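Side-chain contact in hydratase ChsH2 (Mycobacterium tuberculosis SUMu008, PDB 4W78), which pairs with ChsH1 to form a MaoC-like enoyl-CoA hydratase that probably hydrates the side-chain enoyl-CoA intermediates of cholesterol breakdown: residues Ile48-Asn51 with Ile52-Thr56. Sequence-based numbering, arbitrary orientation.
Sequences IFVN and ILTDT
Asn51 reaches forward over the first turn of the helix that starts at Ile52, and its amide settles on Thr54. From CB, which lies 3.0 Å from Ile52 N, the chain turns between the backbone N and the carbonyl carbon (chi1 76°), and this brings CG round toward Thr54, whose N and OG1 both lie within reach of OD1. At the tip the two amide atoms part company. OD1 takes two donors from one residue: the Thr54 hydroxyl, with OG1 2.6 Å from OD1 and in the amide plane, and Thr54 N, 3.0 Å from OD1 but well above that plane, with a bent N-H angle of 142°. ND2 rests beside Leu53, 3.8 Å from its CB, and spends its hydrogens on Asp29 and Thr27. Two donors on OD1 and two acceptors for ND2 fix which way round the buried amide sits.

This is an asparagine N-cap on helix 52-67, set where the loop after helix 37-42 enters it. The cap also borders the cadmium site: Asp29 and His34 bind the ion, and the Asn51 side chain lies about 4 Å from it. The backbone carbonyl of the same residue starts the helical pattern: Asn51 O accepts from Asp55 N at 3.1 Å with a nearly straight N-H.

Beside the cap, Val50 CG1 meets the Thr54 methyl, CG2, at 3.6 Å, the two side chains crossing at about a right angle. Asp55 folds back along the same end; a water donates to its OD2 and to Val50 O, 2.7 Å from each, while OD1 is hydrogen-bonded to His117. Ile39 of the ChsH1 chain packs on Thr54, and Gln68 of that chain on Leu53.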
ATOM      1  N   ILE F  48       8.778  13.600  -6.749  1.00 12.28           N
ATOM      2  CA  ILE F  48       7.849  13.200  -5.707  1.00 11.14           C
ATOM      3  C   ILE F  48       8.370  13.678  -4.350  1.00 11.31           C
ATOM      4  O   ILE F  48       9.573  13.855  -4.156  1.00 11.75           O
ATOM      5  CB  ILE F  48       7.632  11.682  -5.678  1.00 10.15           C
ATOM      6  CG1 ILE F  48       8.933  10.938  -5.384  1.00 12.62           C
ATOM      7  CG2 ILE F  48       7.023  11.222  -7.019  1.00 12.87           C
ATOM      8  CD1 ILE F  48       8.718   9.448  -5.117  1.00 14.43           C
ATOM      9  N   PHE F  49       7.441  13.911  -3.430  1.00 10.24           N
ATOM     10  CA  PHE F  49       7.805  14.450  -2.125  1.00  9.73           C
ATOM     11  C   PHE F  49       6.924  13.852  -1.045  1.00 10.24           C
ATOM     12  O   PHE F  49       5.800  13.405  -1.300  1.00 11.41           O
ATOM     13  CB  PHE F  49       7.746  15.987  -2.097  1.00 12.20           C
ATOM     14  CG  PHE F  49       6.426  16.567  -2.524  1.00 12.06           C
ATOM     15  CD1 PHE F  49       5.398  16.763  -1.601  1.00 14.15           C
ATOM     16  CD2 PHE F  49       6.223  16.952  -3.840  1.00 12.38           C
ATOM     17  CE1 PHE F  49       4.187  17.320  -1.993  1.00 13.14           C
ATOM     18  CE2 PHE F  49       5.010  17.503  -4.238  1.00 12.56           C
ATOM     19  CZ  PHE F  49       3.997  17.691  -3.314  1.00 14.13           C
ATOM     20  N   VAL F  50       7.474  13.860   0.164  1.00 10.44           N
ATOM     21  CA  VAL F  50       6.819  13.271   1.334  1.00 10.56           C
ATOM     22  C   VAL F  50       5.550  14.039   1.696  1.00  9.40           C
ATOM     23  O   VAL F  50       5.524  15.276   1.644  1.00 12.79           O
ATOM     24  CB  VAL F  50       7.811  13.288   2.519  1.00 10.36           C
ATOM     25  CG1 VAL F  50       7.144  12.836   3.833  1.00 11.09           C
ATOM     26  CG2 VAL F  50       9.016  12.412   2.227  1.00 11.99           C
ATOM     27  N   ASN F  51       4.496  13.311   2.084  1.00  8.56           N
ATOM     28  CA  ASN F  51       3.211  13.951   2.409  1.00  9.98           C
ATOM     29  C   ASN F  51       3.130  14.388   3.873  1.00 11.46           C
ATOM     30  O   ASN F  51       3.980  14.018   4.694  1.00 11.05           O
ATOM     31  CB  ASN F  51       2.014  13.055   2.029  1.00  8.15           C
ATOM     32  CG  ASN F  51       1.796  11.891   3.003  1.00 14.79           C
ATOM     33  OD1 ASN F  51       2.711  11.471   3.694  1.00 14.37           O
ATOM     34  ND2 ASN F  51       0.568  11.393   3.069  1.00 16.85           N
ATOM     35  N   ILE F  52       2.123  15.177   4.213  1.00 10.38           N
ATOM     36  CA  ILE F  52       2.097  15.778   5.543  1.00 10.17           C
ATOM     37  C   ILE F  52       1.691  14.760   6.617  1.00  9.89           C
ATOM     38  O   ILE F  52       2.078  14.903   7.776  1.00 11.14           O
ATOM     39  CB  ILE F  52       1.241  17.071   5.568  1.00 11.93           C
ATOM     40  CG1 ILE F  52       1.563  17.908   6.824  1.00 13.99           C
ATOM     41  CG2 ILE F  52      -0.241  16.749   5.430  1.00 13.87           C
ATOM     42  CD1 ILE F  52       1.018  19.320   6.713  1.00 16.75           C
ATOM     43  N   LEU F  53       0.930  13.738   6.247  1.00 10.92           N
ATOM     44  CA  LEU F  53       0.550  12.700   7.223  1.00  9.44           C
ATOM     45  C   LEU F  53       1.793  11.918   7.631  1.00 10.79           C
ATOM     46  O   LEU F  53       1.895  11.451   8.761  1.00 10.19           O
ATOM     47  CB  LEU F  53      -0.530  11.743   6.686  1.00 10.96           C
ATOM     48  CG  LEU F  53      -1.956  12.311   6.506  1.00 14.66           C
ATOM     49  CD1 LEU F  53      -2.045  13.221   5.287  1.00 20.37           C
ATOM     50  CD2 LEU F  53      -3.005  11.214   6.378  1.00 15.09           C
ATOM     51  N   THR F  54       2.733  11.754   6.709  1.00  7.95           N
ATOM     52  CA  THR F  54       3.993  11.097   7.035  1.00 10.23           C
ATOM     53  C   THR F  54       4.871  12.012   7.894  1.00 12.70           C
ATOM     54  O   THR F  54       5.496  11.544   8.844  1.00 12.42           O
ATOM     55  CB  THR F  54       4.733  10.670   5.753  1.00 11.70           C
ATOM     56  OG1 THR F  54       3.958   9.656   5.096  1.00 10.68           O
ATOM     57  CG2 THR F  54       6.125  10.145   6.067  1.00 11.21           C
ATOM     58  N   ASP F  55       4.928  13.306   7.583  1.00 11.69           N
ATOM     59  CA  ASP F  55       5.630  14.244   8.474  1.00 12.16           C
ATOM     60  C   ASP F  55       5.116  14.163   9.919  1.00 12.85           C
ATOM     61  O   ASP F  55       5.908  14.128  10.873  1.00 13.48           O
ATOM     62  CB  ASP F  55       5.512  15.686   7.975  1.00 15.07           C
ATOM     63  CG  ASP F  55       6.370  15.956   6.759  1.00 25.03           C
ATOM     64  OD1 ASP F  55       7.520  15.456   6.715  1.00 29.94           O
ATOM     65  OD2 ASP F  55       5.904  16.682   5.852  1.00 24.40           O
ATOM     66  N   THR F  56       3.794  14.147  10.083  1.00 10.05           N
ATOM     67  CA  THR F  56       3.209  14.035  11.420  1.00 11.41           C
ATOM     68  C   THR F  56       3.632  12.712  12.094  1.00 11.71           C
ATOM     69  O   THR F  56       4.013  12.686  13.283  1.00 12.02           O
ATOM     70  CB  THR F  56       1.679  14.111  11.351  1.00 14.28           C
ATOM     71  OG1 THR F  56       1.292  15.323  10.684  1.00 15.47           O
ATOM     72  CG2 THR F  56       1.079  14.095  12.753  1.00 16.88           C
TER
HETATM   73  O   HOH W   1       4.651  17.030   3.444  1.00 20.50           O